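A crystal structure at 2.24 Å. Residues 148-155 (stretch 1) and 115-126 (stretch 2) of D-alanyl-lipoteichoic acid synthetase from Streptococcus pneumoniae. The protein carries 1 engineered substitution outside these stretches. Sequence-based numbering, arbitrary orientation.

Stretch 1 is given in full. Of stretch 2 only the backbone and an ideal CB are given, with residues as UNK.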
# COMPACT_ATOMS: atom_id res chain seq x y z
N THR C 148 16.52 -15.16 14.92
CA THR C 148 17.69 -16.00 14.66
C THR C 148 17.30 -17.47 14.75
O THR C 148 17.67 -18.26 13.88
CB THR C 148 18.83 -15.69 15.66
OG1 THR C 148 19.11 -14.28 15.64
CG2 THR C 148 20.10 -16.46 15.31
N ARG C 149 16.55 -17.83 15.78
CA ARG C 149 16.07 -19.20 15.96
C ARG C 149 15.11 -19.63 14.86
O ARG C 149 15.08 -20.81 14.50
CB ARG C 149 15.42 -19.38 17.33
CG ARG C 149 16.39 -19.29 18.48
CD ARG C 149 17.32 -20.48 18.53
NE ARG C 149 16.78 -21.57 19.33
CZ ARG C 149 17.25 -22.81 19.32
NH1 ARG C 149 18.27 -23.13 18.54
NH2 ARG C 149 16.69 -23.73 20.09
N LEU C 150 14.34 -18.68 14.33
CA LEU C 150 13.41 -18.95 13.22
C LEU C 150 14.13 -19.28 11.91
O LEU C 150 13.74 -20.20 11.21
CB LEU C 150 12.44 -17.79 13.02
CG LEU C 150 11.02 -17.94 13.56
CD1 LEU C 150 10.21 -16.71 13.22
CD2 LEU C 150 10.33 -19.18 13.02
N LEU C 151 15.18 -18.53 11.62
CA LEU C 151 15.99 -18.75 10.41
C LEU C 151 16.86 -20.00 10.49
O LEU C 151 17.29 -20.52 9.46
CB LEU C 151 16.85 -17.52 10.11
CG LEU C 151 16.12 -16.27 9.61
CD1 LEU C 151 16.96 -15.03 9.85
CD2 LEU C 151 15.73 -16.37 8.14
N GLN C 152 17.14 -20.47 11.71
CA GLN C 152 17.79 -21.76 11.91
C GLN C 152 16.80 -22.88 11.62
O GLN C 152 17.16 -23.89 11.01
CB GLN C 152 18.31 -21.88 13.34
CG GLN C 152 19.65 -21.21 13.59
CD GLN C 152 20.00 -21.11 15.06
OE1 GLN C 152 19.42 -21.79 15.91
NE2 GLN C 152 20.96 -20.24 15.38
N GLN C 153 15.56 -22.69 12.05
CA GLN C 153 14.47 -23.66 11.88
C GLN C 153 13.99 -23.70 10.43
O GLN C 153 13.95 -24.77 9.82
CB GLN C 153 13.31 -23.31 12.81
CG GLN C 153 12.03 -24.10 12.57
CD GLN C 153 12.10 -25.52 13.10
OE1 GLN C 153 12.82 -25.80 14.05
NE2 GLN C 153 11.34 -26.41 12.49
N PHE C 154 13.61 -22.54 9.90
CA PHE C 154 13.18 -22.42 8.52
C PHE C 154 14.11 -21.46 7.78
O PHE C 154 13.85 -20.26 7.76
CB PHE C 154 11.76 -21.86 8.42
CG PHE C 154 10.74 -22.57 9.27
CD1 PHE C 154 10.08 -21.89 10.29
CD2 PHE C 154 10.39 -23.89 9.01
CE1 PHE C 154 9.11 -22.52 11.06
CE2 PHE C 154 9.41 -24.53 9.78
CZ PHE C 154 8.78 -23.84 10.80
N PRO C 155 15.18 -21.99 7.15
CA PRO C 155 16.11 -21.14 6.38
C PRO C 155 15.42 -20.37 5.24
O PRO C 155 15.82 -19.24 4.94
CB PRO C 155 17.12 -22.15 5.82
CG PRO C 155 17.04 -23.32 6.74
CD PRO C 155 15.60 -23.40 7.14
N UNK C 115 18.83 -29.37 21.75
CA UNK C 115 17.61 -28.64 22.08
C UNK C 115 16.38 -29.30 21.51
O UNK C 115 16.30 -30.53 21.45
CB UNK C 115 17.70 -27.20 21.57
N UNK C 116 15.42 -28.48 21.08
CA UNK C 116 14.12 -28.97 20.61
C UNK C 116 14.23 -29.67 19.25
O UNK C 116 15.15 -29.41 18.47
CB UNK C 116 13.13 -27.81 20.52
N UNK C 117 13.26 -30.55 18.99
CA UNK C 117 13.14 -31.30 17.76
C UNK C 117 12.46 -30.45 16.69
O UNK C 117 11.28 -30.11 16.83
CB UNK C 117 12.36 -32.60 18.00
N UNK C 118 13.20 -30.11 15.60
CA UNK C 118 12.70 -29.28 14.50
C UNK C 118 11.47 -29.86 13.79
O UNK C 118 10.63 -29.10 13.33
CB UNK C 118 13.82 -29.07 13.48
N UNK C 119 11.38 -31.19 13.72
CA UNK C 119 10.21 -31.86 13.14
C UNK C 119 8.96 -31.67 13.99
O UNK C 119 7.85 -31.63 13.45
CB UNK C 119 10.49 -33.35 12.97
N UNK C 120 9.14 -31.56 15.30
CA UNK C 120 8.04 -31.28 16.23
C UNK C 120 7.57 -29.83 16.16
O UNK C 120 6.37 -29.57 16.09
CB UNK C 120 8.47 -31.61 17.66
N UNK C 121 8.52 -28.89 16.15
CA UNK C 121 8.25 -27.45 16.06
C UNK C 121 7.34 -27.05 14.89
O UNK C 121 6.44 -26.23 15.07
CB UNK C 121 9.58 -26.70 15.94
N UNK C 122 7.60 -27.63 13.72
CA UNK C 122 6.91 -27.34 12.46
C UNK C 122 5.40 -27.50 12.53
O UNK C 122 4.65 -26.80 11.85
CB UNK C 122 7.45 -28.25 11.36
N UNK C 123 4.97 -28.44 13.37
CA UNK C 123 3.56 -28.76 13.51
C UNK C 123 2.78 -27.70 14.28
O UNK C 123 1.58 -27.53 14.04
CB UNK C 123 3.41 -30.11 14.21
N UNK C 124 3.45 -26.98 15.17
CA UNK C 124 2.76 -26.07 16.09
C UNK C 124 2.97 -24.59 15.77
O UNK C 124 2.37 -23.72 16.40
CB UNK C 124 3.23 -26.34 17.52
N UNK C 125 3.81 -24.31 14.78
CA UNK C 125 4.04 -22.95 14.31
C UNK C 125 3.27 -22.72 13.01
O UNK C 125 3.53 -23.39 12.00
CB UNK C 125 5.53 -22.69 14.11
N UNK C 126 2.31 -21.81 13.05
CA UNK C 126 1.58 -21.41 11.84
C UNK C 126 1.95 -20.00 11.38
O UNK C 126 2.75 -19.34 12.03
CB UNK C 126 0.07 -21.49 12.09

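Position 115 has phi/psi of 81/-144. A positive phi of 81° by itself favours glycine. The ideal CB would lie 3.9 Å from Arg149 NH2, which is not a clash, so the case rests on the backbone angle. The residue is Gly115.

At position 116 CA-to-CB points toward stretch 1, yet the ideal CB is still 5.4 Å from Arg149 NH2. The gap calls for a long side chain; beyond it lie the Arg149 guanidinium and the amide of Gln153, so an aromatic ring or a long polar group would suit. Tyr116 (chi1 76°, p) fills it. Its CE1 sits over one face of the guanidinium, 3.2 Å from Arg149 NH2, which in turn approaches the tyrosine ring at its edge. Tyr116 OH donates to Gln153 OE1 at 2.7 Å, and a water donates both to Tyr116 OH and to Arg149 O, each at 2.7 Å, tying the hydroxyl to the helix backbone.

Position 117 points away and precedes a helix, where a small polar N-cap residue such as Ser, Thr, Asn or Asp is common; it is Asp117.

Position 118 opens the helix with phi -59°, compatible with proline or many others. CA-to-CB runs sideways, and the ideal CB is 3.5 Å from Gln153 OE1, leaving room for a compact group. Pro118 fits, while its backbone O accepts from Gln153 NE2 (2.9 Å, 158°). Gln153 thus uses both ends of its amide.

Positions 119 and 120 point away and are unconstrained by stretch 1: Ala119 and Ala120.

Position 121 points toward stretch 1, its ideal CB 3.9 Å from Gln153 OE1, with Leu150 and Phe154 farther along. A large apolar side chain is expected, Leu, Met or Phe. Phe121 (chi1 -173°, t) places CD2 3.6 Å from Gln153 CD and CE2 3.9 Å from Phe154 CE1.

At 122 the ideal CB lies 4.4 Å from Gln153 NE2 and 4.5 Å from Phe154 CE2, so a flexible chain with an aliphatic stem would serve, as in Gln, Glu, Lys or Met. Gln122 sets CG 3.6 Å from Phe154 CE2, at the ring edge.

Positions 123 and 124 are out of reach and little restricted; they are Gln123 and Tyr124.

Position 125 points toward stretch 1, its ideal CB 4.7 Å from Phe154 CE1, with the Leu150 methyls beyond. Leu, Met or an aromatic would suit. Phe125 CD2 lies 3.5 Å from Phe154 CE1, the rings oblique at 31°, and Leu150 CD2 makes an off-centre CH-pi contact, 3.7 Å from Phe125 CZ.

Position 126 is out of reach; Asn126 caps the next helix.

Stretch 2, residues 115-126: GYDPAAFQQYFN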
# COMPACT_ATOMS: atom_id res chain seq x y z
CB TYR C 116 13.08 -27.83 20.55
CG TYR C 116 13.26 -26.89 19.38
CD1 TYR C 116 14.06 -25.75 19.48
CD2 TYR C 116 12.63 -27.14 18.16
CE1 TYR C 116 14.24 -24.90 18.40
CE2 TYR C 116 12.81 -26.29 17.08
CZ TYR C 116 13.61 -25.18 17.20
OH TYR C 116 13.77 -24.33 16.13
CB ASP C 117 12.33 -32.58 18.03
CG ASP C 117 12.18 -33.48 16.82
OD1 ASP C 117 13.01 -33.43 15.89
OD2 ASP C 117 11.21 -34.27 16.82
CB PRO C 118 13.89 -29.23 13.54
CG PRO C 118 15.08 -29.49 14.40
CD PRO C 118 14.60 -30.51 15.37
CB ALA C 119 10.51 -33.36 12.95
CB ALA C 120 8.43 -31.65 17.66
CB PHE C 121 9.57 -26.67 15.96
CG PHE C 121 9.41 -25.17 16.03
CD1 PHE C 121 9.50 -24.50 17.25
CD2 PHE C 121 9.20 -24.41 14.87
CE1 PHE C 121 9.35 -23.12 17.32
CE2 PHE C 121 9.06 -23.03 14.94
CZ PHE C 121 9.14 -22.38 16.16
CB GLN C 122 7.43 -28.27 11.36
CG GLN C 122 8.80 -27.95 10.82
CD GLN C 122 9.39 -29.06 9.97
OE1 GLN C 122 10.42 -28.87 9.32
NE2 GLN C 122 8.74 -30.22 9.96
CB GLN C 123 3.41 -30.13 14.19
CG GLN C 123 4.06 -31.27 13.42
CD GLN C 123 3.89 -32.62 14.10
OE1 GLN C 123 2.77 -33.03 14.42
NE2 GLN C 123 5.00 -33.32 14.32
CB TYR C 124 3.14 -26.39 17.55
CG TYR C 124 3.26 -27.87 17.87
CD1 TYR C 124 2.20 -28.76 17.61
CD2 TYR C 124 4.42 -28.39 18.45
CE1 TYR C 124 2.32 -30.11 17.89
CE2 TYR C 124 4.54 -29.74 18.74
CZ TYR C 124 3.49 -30.60 18.46
OH TYR C 124 3.60 -31.94 18.75
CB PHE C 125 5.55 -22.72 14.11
CG PHE C 125 5.91 -21.31 13.75
CD1 PHE C 125 5.95 -20.32 14.72
CD2 PHE C 125 6.25 -20.97 12.45
CE1 PHE C 125 6.30 -19.01 14.40
CE2 PHE C 125 6.60 -19.67 12.12
CZ PHE C 125 6.63 -18.68 13.10
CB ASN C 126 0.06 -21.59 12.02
CG ASN C 126 -0.53 -20.69 13.10
OD1 ASN C 126 0.12 -19.78 13.62
ND2 ASN C 126 -1.79 -20.94 13.44
O HOH W 1 16.13 -22.98 15.75
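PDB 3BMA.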